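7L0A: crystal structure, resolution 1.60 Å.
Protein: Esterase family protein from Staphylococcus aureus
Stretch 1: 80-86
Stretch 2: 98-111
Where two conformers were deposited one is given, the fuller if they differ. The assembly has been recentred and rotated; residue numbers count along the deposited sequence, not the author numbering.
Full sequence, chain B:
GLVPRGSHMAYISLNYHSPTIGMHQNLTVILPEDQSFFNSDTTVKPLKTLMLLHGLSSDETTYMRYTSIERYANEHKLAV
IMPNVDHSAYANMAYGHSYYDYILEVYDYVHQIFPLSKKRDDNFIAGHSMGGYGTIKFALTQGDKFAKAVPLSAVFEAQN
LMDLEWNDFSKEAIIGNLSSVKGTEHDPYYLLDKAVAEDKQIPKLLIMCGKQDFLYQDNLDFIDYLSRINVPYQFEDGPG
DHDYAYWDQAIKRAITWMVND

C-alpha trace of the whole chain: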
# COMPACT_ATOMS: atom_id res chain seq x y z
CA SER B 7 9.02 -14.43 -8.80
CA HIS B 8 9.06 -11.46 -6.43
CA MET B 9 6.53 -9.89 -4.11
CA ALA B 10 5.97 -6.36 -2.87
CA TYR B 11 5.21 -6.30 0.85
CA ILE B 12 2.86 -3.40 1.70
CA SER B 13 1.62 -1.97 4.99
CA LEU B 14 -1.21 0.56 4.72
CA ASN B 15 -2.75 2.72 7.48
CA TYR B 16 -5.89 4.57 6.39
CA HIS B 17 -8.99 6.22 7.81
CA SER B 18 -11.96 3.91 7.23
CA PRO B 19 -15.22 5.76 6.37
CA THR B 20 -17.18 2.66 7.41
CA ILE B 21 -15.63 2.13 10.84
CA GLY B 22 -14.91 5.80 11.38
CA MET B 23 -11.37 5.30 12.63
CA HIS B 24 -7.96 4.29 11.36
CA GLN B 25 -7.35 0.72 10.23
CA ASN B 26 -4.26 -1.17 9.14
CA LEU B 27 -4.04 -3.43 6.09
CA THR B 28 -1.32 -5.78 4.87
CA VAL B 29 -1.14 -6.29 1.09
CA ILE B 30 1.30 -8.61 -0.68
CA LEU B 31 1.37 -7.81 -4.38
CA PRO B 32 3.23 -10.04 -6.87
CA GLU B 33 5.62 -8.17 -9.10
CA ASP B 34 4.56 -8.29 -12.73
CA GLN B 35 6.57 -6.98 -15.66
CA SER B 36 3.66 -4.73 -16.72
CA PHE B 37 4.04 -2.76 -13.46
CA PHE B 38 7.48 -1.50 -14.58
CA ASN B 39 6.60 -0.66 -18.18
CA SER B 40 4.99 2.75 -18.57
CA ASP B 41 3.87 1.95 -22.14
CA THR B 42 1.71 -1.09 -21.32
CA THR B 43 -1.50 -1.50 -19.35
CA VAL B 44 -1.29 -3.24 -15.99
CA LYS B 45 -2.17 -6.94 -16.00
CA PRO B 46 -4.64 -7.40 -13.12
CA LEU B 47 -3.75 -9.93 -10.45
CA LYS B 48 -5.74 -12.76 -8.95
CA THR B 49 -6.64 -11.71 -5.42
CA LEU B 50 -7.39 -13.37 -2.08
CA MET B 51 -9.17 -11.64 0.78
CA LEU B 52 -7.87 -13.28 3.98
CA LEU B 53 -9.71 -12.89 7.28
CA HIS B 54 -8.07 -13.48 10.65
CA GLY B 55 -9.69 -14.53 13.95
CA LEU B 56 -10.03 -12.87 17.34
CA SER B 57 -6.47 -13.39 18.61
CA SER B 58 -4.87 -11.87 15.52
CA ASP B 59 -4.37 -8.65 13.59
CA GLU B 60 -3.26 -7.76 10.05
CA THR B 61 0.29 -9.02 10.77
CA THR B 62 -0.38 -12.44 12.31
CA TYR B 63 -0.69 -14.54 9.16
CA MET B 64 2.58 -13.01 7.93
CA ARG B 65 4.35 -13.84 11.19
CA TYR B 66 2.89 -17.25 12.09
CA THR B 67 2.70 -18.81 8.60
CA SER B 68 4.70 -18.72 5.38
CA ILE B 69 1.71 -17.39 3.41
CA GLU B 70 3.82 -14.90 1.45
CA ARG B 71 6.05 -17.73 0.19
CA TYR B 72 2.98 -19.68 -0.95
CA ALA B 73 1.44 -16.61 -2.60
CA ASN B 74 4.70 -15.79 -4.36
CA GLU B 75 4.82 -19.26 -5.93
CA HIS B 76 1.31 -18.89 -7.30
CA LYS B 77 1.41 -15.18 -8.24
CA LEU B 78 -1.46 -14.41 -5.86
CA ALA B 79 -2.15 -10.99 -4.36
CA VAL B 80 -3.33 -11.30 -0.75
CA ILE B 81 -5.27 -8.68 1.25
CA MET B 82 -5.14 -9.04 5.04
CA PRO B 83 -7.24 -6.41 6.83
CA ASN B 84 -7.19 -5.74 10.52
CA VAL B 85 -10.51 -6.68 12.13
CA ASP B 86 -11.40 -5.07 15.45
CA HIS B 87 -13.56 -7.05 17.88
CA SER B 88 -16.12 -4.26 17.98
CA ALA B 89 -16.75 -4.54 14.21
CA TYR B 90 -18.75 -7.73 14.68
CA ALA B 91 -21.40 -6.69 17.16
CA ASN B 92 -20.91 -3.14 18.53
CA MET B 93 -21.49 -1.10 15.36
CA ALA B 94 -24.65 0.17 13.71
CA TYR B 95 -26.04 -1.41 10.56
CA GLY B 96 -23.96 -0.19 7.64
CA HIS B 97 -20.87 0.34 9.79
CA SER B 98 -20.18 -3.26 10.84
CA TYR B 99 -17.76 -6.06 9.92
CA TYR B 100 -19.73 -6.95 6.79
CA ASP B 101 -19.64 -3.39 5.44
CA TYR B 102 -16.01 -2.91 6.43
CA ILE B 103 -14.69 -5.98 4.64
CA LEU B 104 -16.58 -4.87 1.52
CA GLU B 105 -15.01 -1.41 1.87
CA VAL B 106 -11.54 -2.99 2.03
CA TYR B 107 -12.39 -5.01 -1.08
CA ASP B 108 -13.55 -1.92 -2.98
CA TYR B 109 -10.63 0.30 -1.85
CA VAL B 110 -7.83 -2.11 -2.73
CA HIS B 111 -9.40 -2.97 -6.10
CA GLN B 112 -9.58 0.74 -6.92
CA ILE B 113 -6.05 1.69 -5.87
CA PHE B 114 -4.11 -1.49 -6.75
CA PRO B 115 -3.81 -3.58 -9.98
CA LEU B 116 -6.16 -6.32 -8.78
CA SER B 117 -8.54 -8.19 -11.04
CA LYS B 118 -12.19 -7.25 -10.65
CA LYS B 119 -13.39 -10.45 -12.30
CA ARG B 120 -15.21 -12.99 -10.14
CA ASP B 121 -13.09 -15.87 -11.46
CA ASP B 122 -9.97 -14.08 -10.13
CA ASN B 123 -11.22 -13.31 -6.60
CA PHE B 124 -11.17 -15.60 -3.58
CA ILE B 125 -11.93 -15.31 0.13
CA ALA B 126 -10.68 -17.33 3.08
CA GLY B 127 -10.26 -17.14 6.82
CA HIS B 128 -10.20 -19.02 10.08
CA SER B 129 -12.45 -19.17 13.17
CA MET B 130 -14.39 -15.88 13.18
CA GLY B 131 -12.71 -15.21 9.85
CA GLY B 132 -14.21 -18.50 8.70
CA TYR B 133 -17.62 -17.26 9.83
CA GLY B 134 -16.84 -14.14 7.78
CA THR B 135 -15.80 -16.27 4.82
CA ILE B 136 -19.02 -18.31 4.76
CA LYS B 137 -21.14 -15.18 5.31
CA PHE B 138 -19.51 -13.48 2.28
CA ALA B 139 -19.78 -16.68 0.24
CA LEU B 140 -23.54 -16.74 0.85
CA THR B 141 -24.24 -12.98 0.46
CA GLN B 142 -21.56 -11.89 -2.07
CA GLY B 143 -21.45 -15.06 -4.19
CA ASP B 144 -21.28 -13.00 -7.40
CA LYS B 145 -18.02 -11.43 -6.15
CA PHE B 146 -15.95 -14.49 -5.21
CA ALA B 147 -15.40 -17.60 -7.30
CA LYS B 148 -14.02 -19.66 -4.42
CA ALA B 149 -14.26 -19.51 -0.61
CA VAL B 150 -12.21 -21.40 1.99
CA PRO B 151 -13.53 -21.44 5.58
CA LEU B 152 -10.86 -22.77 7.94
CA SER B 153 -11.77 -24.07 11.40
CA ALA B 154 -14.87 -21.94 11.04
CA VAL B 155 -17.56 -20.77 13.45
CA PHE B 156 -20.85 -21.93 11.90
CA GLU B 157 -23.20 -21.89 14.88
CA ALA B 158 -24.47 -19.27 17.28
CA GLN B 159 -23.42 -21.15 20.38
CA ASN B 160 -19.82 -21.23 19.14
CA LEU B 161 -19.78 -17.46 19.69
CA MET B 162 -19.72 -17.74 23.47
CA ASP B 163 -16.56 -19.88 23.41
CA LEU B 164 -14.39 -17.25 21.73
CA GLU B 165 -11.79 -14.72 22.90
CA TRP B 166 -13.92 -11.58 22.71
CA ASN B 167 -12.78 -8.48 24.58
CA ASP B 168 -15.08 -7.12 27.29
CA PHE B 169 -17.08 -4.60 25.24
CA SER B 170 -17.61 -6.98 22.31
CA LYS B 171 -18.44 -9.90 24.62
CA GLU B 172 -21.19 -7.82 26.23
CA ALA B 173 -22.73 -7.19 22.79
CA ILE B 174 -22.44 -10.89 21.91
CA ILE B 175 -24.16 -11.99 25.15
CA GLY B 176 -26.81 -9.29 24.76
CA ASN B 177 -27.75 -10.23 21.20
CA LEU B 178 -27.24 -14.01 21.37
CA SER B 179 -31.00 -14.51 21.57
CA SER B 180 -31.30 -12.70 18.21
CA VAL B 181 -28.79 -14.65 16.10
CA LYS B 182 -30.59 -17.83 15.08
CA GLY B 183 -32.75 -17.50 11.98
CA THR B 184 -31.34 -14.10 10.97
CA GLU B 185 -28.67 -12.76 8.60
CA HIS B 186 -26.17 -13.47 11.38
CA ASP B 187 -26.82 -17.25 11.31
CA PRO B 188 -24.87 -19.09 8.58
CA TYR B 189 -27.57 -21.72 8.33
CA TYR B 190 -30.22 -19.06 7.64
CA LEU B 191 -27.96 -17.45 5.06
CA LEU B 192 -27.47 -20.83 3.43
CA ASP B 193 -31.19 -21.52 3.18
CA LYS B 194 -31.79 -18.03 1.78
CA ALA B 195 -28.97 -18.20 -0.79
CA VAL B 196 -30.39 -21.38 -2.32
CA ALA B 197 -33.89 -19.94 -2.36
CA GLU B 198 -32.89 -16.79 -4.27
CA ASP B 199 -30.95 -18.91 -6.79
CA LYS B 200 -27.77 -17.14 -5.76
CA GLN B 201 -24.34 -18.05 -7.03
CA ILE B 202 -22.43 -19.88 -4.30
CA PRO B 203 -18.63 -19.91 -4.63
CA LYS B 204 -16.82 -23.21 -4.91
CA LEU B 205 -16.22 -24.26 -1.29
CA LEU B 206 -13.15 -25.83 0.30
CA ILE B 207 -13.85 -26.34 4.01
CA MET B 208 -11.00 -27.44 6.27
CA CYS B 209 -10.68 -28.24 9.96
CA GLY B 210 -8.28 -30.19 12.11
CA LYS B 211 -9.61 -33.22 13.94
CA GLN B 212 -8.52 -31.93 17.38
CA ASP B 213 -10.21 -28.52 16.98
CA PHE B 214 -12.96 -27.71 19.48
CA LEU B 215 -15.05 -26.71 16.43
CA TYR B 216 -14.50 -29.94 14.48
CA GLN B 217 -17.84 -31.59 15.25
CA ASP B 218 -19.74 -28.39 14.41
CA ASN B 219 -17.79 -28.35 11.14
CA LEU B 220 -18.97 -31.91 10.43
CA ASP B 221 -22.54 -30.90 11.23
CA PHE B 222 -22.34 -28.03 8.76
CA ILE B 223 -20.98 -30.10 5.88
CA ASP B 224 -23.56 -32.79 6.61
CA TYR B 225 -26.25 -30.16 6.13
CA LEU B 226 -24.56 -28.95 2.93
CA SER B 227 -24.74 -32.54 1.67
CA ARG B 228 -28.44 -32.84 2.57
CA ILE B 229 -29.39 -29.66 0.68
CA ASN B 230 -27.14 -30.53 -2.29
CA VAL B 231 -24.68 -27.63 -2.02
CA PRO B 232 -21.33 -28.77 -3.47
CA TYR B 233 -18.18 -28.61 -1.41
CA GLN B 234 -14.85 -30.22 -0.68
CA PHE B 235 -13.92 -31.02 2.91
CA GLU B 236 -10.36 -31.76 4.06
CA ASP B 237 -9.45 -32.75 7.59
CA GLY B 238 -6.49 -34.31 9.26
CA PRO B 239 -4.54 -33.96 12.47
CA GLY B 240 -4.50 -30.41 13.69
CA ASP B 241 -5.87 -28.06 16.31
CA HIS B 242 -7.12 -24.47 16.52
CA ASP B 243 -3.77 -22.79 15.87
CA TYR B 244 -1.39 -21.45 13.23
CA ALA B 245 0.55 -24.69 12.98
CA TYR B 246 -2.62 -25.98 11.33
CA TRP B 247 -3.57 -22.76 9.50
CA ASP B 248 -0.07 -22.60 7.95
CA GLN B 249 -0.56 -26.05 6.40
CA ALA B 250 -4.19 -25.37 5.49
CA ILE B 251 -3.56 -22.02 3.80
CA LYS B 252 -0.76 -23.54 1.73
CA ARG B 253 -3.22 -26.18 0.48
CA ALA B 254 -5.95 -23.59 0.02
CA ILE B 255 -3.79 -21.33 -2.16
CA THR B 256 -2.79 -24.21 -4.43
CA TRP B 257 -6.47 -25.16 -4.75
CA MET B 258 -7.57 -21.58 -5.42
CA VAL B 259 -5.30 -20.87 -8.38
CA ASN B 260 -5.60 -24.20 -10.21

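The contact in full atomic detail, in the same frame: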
# COMPACT_ATOMS: atom_id res chain seq x y z
N VAL B 80 -2.56 -11.01 -1.96
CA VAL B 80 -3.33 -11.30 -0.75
C VAL B 80 -3.57 -10.02 0.04
O VAL B 80 -2.65 -9.22 0.28
CB VAL B 80 -2.64 -12.37 0.13
CG1 VAL B 80 -3.58 -12.77 1.29
CG2 VAL B 80 -2.30 -13.60 -0.67
N ILE B 81 -4.83 -9.83 0.47
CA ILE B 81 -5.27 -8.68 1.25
C ILE B 81 -5.60 -9.18 2.64
O ILE B 81 -6.46 -10.06 2.80
CB ILE B 81 -6.52 -8.02 0.61
CG1 ILE B 81 -6.40 -7.96 -0.90
CG2 ILE B 81 -6.82 -6.68 1.27
CD1 ILE B 81 -5.24 -7.09 -1.40
N MET B 82 -4.93 -8.63 3.66
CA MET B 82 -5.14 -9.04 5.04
C MET B 82 -5.54 -7.82 5.85
O MET B 82 -4.68 -7.11 6.39
CB MET B 82 -3.84 -9.69 5.58
CG MET B 82 -3.60 -11.09 4.99
SD MET B 82 -1.87 -11.67 4.97
CE MET B 82 -1.22 -10.69 3.65
N PRO B 83 -6.83 -7.56 6.02
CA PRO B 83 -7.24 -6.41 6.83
C PRO B 83 -7.21 -6.70 8.31
O PRO B 83 -7.47 -7.83 8.76
CB PRO B 83 -8.70 -6.16 6.39
CG PRO B 83 -9.18 -7.50 5.94
CD PRO B 83 -7.96 -8.19 5.32
N ASN B 84 -6.94 -5.65 9.09
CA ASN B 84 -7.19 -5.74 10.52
C ASN B 84 -8.69 -5.74 10.80
O ASN B 84 -9.44 -4.96 10.21
CB ASN B 84 -6.58 -4.56 11.26
CG ASN B 84 -6.84 -4.61 12.74
OD1 ASN B 84 -6.27 -5.44 13.45
ND2 ASN B 84 -7.76 -3.75 13.21
N VAL B 85 -9.11 -6.61 11.71
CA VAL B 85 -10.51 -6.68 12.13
C VAL B 85 -10.57 -6.45 13.64
O VAL B 85 -9.98 -7.21 14.42
CB VAL B 85 -11.15 -8.02 11.73
CG1 VAL B 85 -12.59 -8.05 12.18
CG2 VAL B 85 -11.00 -8.25 10.25
N ASP B 86 -11.21 -5.36 14.03
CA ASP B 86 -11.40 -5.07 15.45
C ASP B 86 -12.57 -5.88 16.00
O ASP B 86 -13.56 -6.12 15.30
CB ASP B 86 -11.69 -3.59 15.69
CG ASP B 86 -10.48 -2.71 15.46
OD1 ASP B 86 -9.34 -3.19 15.68
OD2 ASP B 86 -10.67 -1.53 15.09
N SER B 98 -20.60 -2.05 10.15
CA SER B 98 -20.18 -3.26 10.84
C SER B 98 -19.18 -4.03 10.00
O SER B 98 -18.85 -3.64 8.87
CB SER B 98 -21.41 -4.11 11.18
OG SER B 98 -22.27 -3.47 12.12
N TYR B 99 -18.69 -5.14 10.57
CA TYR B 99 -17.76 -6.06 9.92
C TYR B 99 -18.07 -6.32 8.46
O TYR B 99 -17.17 -6.22 7.61
CB TYR B 99 -17.78 -7.40 10.72
CG TYR B 99 -16.98 -8.53 10.11
CD1 TYR B 99 -15.61 -8.55 10.23
CD2 TYR B 99 -17.59 -9.57 9.45
CE1 TYR B 99 -14.86 -9.55 9.66
CE2 TYR B 99 -16.85 -10.58 8.86
CZ TYR B 99 -15.48 -10.58 9.00
OH TYR B 99 -14.72 -11.60 8.44
N TYR B 100 -19.32 -6.67 8.16
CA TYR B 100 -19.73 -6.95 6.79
C TYR B 100 -19.41 -5.78 5.87
O TYR B 100 -18.75 -5.94 4.84
CB TYR B 100 -21.23 -7.27 6.76
CG TYR B 100 -21.82 -7.54 5.42
CD1 TYR B 100 -21.75 -8.81 4.84
CD2 TYR B 100 -22.48 -6.55 4.74
CE1 TYR B 100 -22.35 -9.05 3.60
CE2 TYR B 100 -23.04 -6.77 3.50
CZ TYR B 100 -22.97 -8.02 2.94
OH TYR B 100 -23.54 -8.24 1.70
N ASP B 101 -19.83 -4.57 6.28
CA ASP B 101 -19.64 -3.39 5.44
C ASP B 101 -18.16 -3.06 5.32
O ASP B 101 -17.70 -2.60 4.26
CB ASP B 101 -20.41 -2.23 6.03
CG ASP B 101 -21.84 -2.64 6.40
OD1 ASP B 101 -22.67 -2.71 5.46
OD2 ASP B 101 -22.12 -2.94 7.60
N TYR B 102 -17.43 -3.24 6.41
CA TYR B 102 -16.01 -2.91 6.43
C TYR B 102 -15.20 -3.80 5.50
O TYR B 102 -14.35 -3.30 4.75
CB TYR B 102 -15.49 -3.01 7.87
CG TYR B 102 -13.99 -2.99 8.02
CD1 TYR B 102 -13.23 -1.91 7.58
CD2 TYR B 102 -13.33 -4.09 8.54
CE1 TYR B 102 -11.85 -1.91 7.72
CE2 TYR B 102 -11.95 -4.11 8.66
CZ TYR B 102 -11.24 -3.02 8.25
OH TYR B 102 -9.84 -3.03 8.38
N ILE B 103 -15.43 -5.11 5.54
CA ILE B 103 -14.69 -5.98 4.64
C ILE B 103 -15.00 -5.63 3.18
O ILE B 103 -14.11 -5.65 2.32
CB ILE B 103 -14.95 -7.47 4.95
CG1 ILE B 103 -14.43 -7.84 6.33
CG2 ILE B 103 -14.22 -8.36 3.92
CD1 ILE B 103 -12.97 -7.55 6.54
N LEU B 104 -16.24 -5.25 2.89
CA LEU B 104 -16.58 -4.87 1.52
C LEU B 104 -15.93 -3.54 1.15
O LEU B 104 -15.56 -3.33 -0.01
CB LEU B 104 -18.09 -4.83 1.34
CG LEU B 104 -18.71 -6.23 1.40
CD1 LEU B 104 -20.22 -6.11 1.34
CD2 LEU B 104 -18.24 -7.14 0.29
N GLU B 105 -15.77 -2.63 2.11
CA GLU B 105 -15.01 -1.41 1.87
C GLU B 105 -13.56 -1.73 1.54
O GLU B 105 -12.99 -1.16 0.60
CB GLU B 105 -15.09 -0.51 3.10
CG GLU B 105 -14.05 0.64 3.05
CD GLU B 105 -13.95 1.39 4.36
OE1 GLU B 105 -12.95 1.24 5.04
OE2 GLU B 105 -14.96 2.07 4.74
N VAL B 106 -12.93 -2.63 2.31
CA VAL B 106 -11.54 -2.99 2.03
C VAL B 106 -11.44 -3.54 0.61
O VAL B 106 -10.55 -3.15 -0.17
CB VAL B 106 -11.00 -3.99 3.06
CG1 VAL B 106 -9.63 -4.47 2.65
CG2 VAL B 106 -10.94 -3.36 4.44
N TYR B 107 -12.36 -4.44 0.26
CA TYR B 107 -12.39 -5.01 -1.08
C TYR B 107 -12.44 -3.90 -2.13
O TYR B 107 -11.62 -3.88 -3.07
CB TYR B 107 -13.60 -5.95 -1.23
CG TYR B 107 -13.68 -6.59 -2.60
CD1 TYR B 107 -14.16 -5.88 -3.71
CD2 TYR B 107 -13.25 -7.90 -2.80
CE1 TYR B 107 -14.16 -6.47 -4.98
CE2 TYR B 107 -13.29 -8.50 -4.05
CZ TYR B 107 -13.74 -7.79 -5.14
OH TYR B 107 -13.75 -8.37 -6.39
N ASP B 108 -13.37 -2.96 -1.98
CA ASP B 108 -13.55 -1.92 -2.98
C ASP B 108 -12.31 -1.04 -3.06
O ASP B 108 -11.83 -0.73 -4.15
CB ASP B 108 -14.79 -1.10 -2.65
CG ASP B 108 -16.09 -1.82 -2.98
OD1 ASP B 108 -16.06 -2.89 -3.64
OD2 ASP B 108 -17.16 -1.30 -2.57
N TYR B 109 -11.77 -0.62 -1.90
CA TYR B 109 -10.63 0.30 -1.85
C TYR B 109 -9.40 -0.31 -2.53
O TYR B 109 -8.77 0.31 -3.39
CB TYR B 109 -10.35 0.65 -0.39
CG TYR B 109 -9.22 1.60 -0.07
CD1 TYR B 109 -9.03 2.78 -0.79
CD2 TYR B 109 -8.37 1.33 0.98
CE1 TYR B 109 -8.00 3.64 -0.49
CE2 TYR B 109 -7.33 2.18 1.30
CZ TYR B 109 -7.17 3.35 0.56
OH TYR B 109 -6.14 4.21 0.89
N VAL B 110 -9.07 -1.56 -2.18
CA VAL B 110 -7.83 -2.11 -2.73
C VAL B 110 -7.99 -2.42 -4.21
O VAL B 110 -7.01 -2.37 -4.95
CB VAL B 110 -7.35 -3.35 -1.95
CG1 VAL B 110 -7.06 -2.95 -0.49
CG2 VAL B 110 -8.30 -4.54 -2.03
N HIS B 111 -9.20 -2.75 -4.67
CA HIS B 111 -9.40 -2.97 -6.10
C HIS B 111 -9.42 -1.67 -6.88
O HIS B 111 -9.07 -1.67 -8.07
CB HIS B 111 -10.66 -3.77 -6.39
CG HIS B 111 -10.54 -5.23 -6.06
ND1 HIS B 111 -10.67 -5.72 -4.77
CD2 HIS B 111 -10.35 -6.31 -6.84
CE1 HIS B 111 -10.54 -7.03 -4.78
NE2 HIS B 111 -10.36 -7.41 -6.04

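How does the helix lie against the strand? Helix 99-111 runs roughly antiparallel to strand 80-83, at 140°, and the axes approach to 9.9 Å, leaving room for one interlocked layer of side chains. Ile81 and Pro83 point toward the helix, while Met82 between them points away, as strand alternation requires.

Which bumps fill which hollows? Ile81 reaches between two valines one helical turn apart: its CG2 lies 3.8 Å from Val106 CG1, and its CD1 lies 4.0 Å from Val110 CG2. Both valines are short and branched, and the isoleucine methyls pack against them. Pro83 is a compact wedge among three residues, with CG 3.8 Å from Ile103 CD1 and CB 4.1 Å from Val106 CG2; Tyr102 lies alongside.

What happens where the strand ends? Val85 CG1 lies 3.6 Å from Tyr99 CD1, at the ring edge; Val85 CG2 also reaches Ile103 CD1, at 4.3 Å. The CA-to-CB bonds of Tyr99 and Ile103 point sideways to stretch 80-86, but the ends of their side chains come nearer to it.

Is anything polar involved? Tyr102 runs beside Pro83, its OH 3.9 Å from Pro83 CB, and Tyr102 OH donates a hydrogen bond to Asn84 O at 2.7 Å. Its long side chain, ending in a hydroxyl, suits this place, spanning the gap and satisfying a loop carbonyl beside an otherwise apolar contact that buries 357 Å² in all.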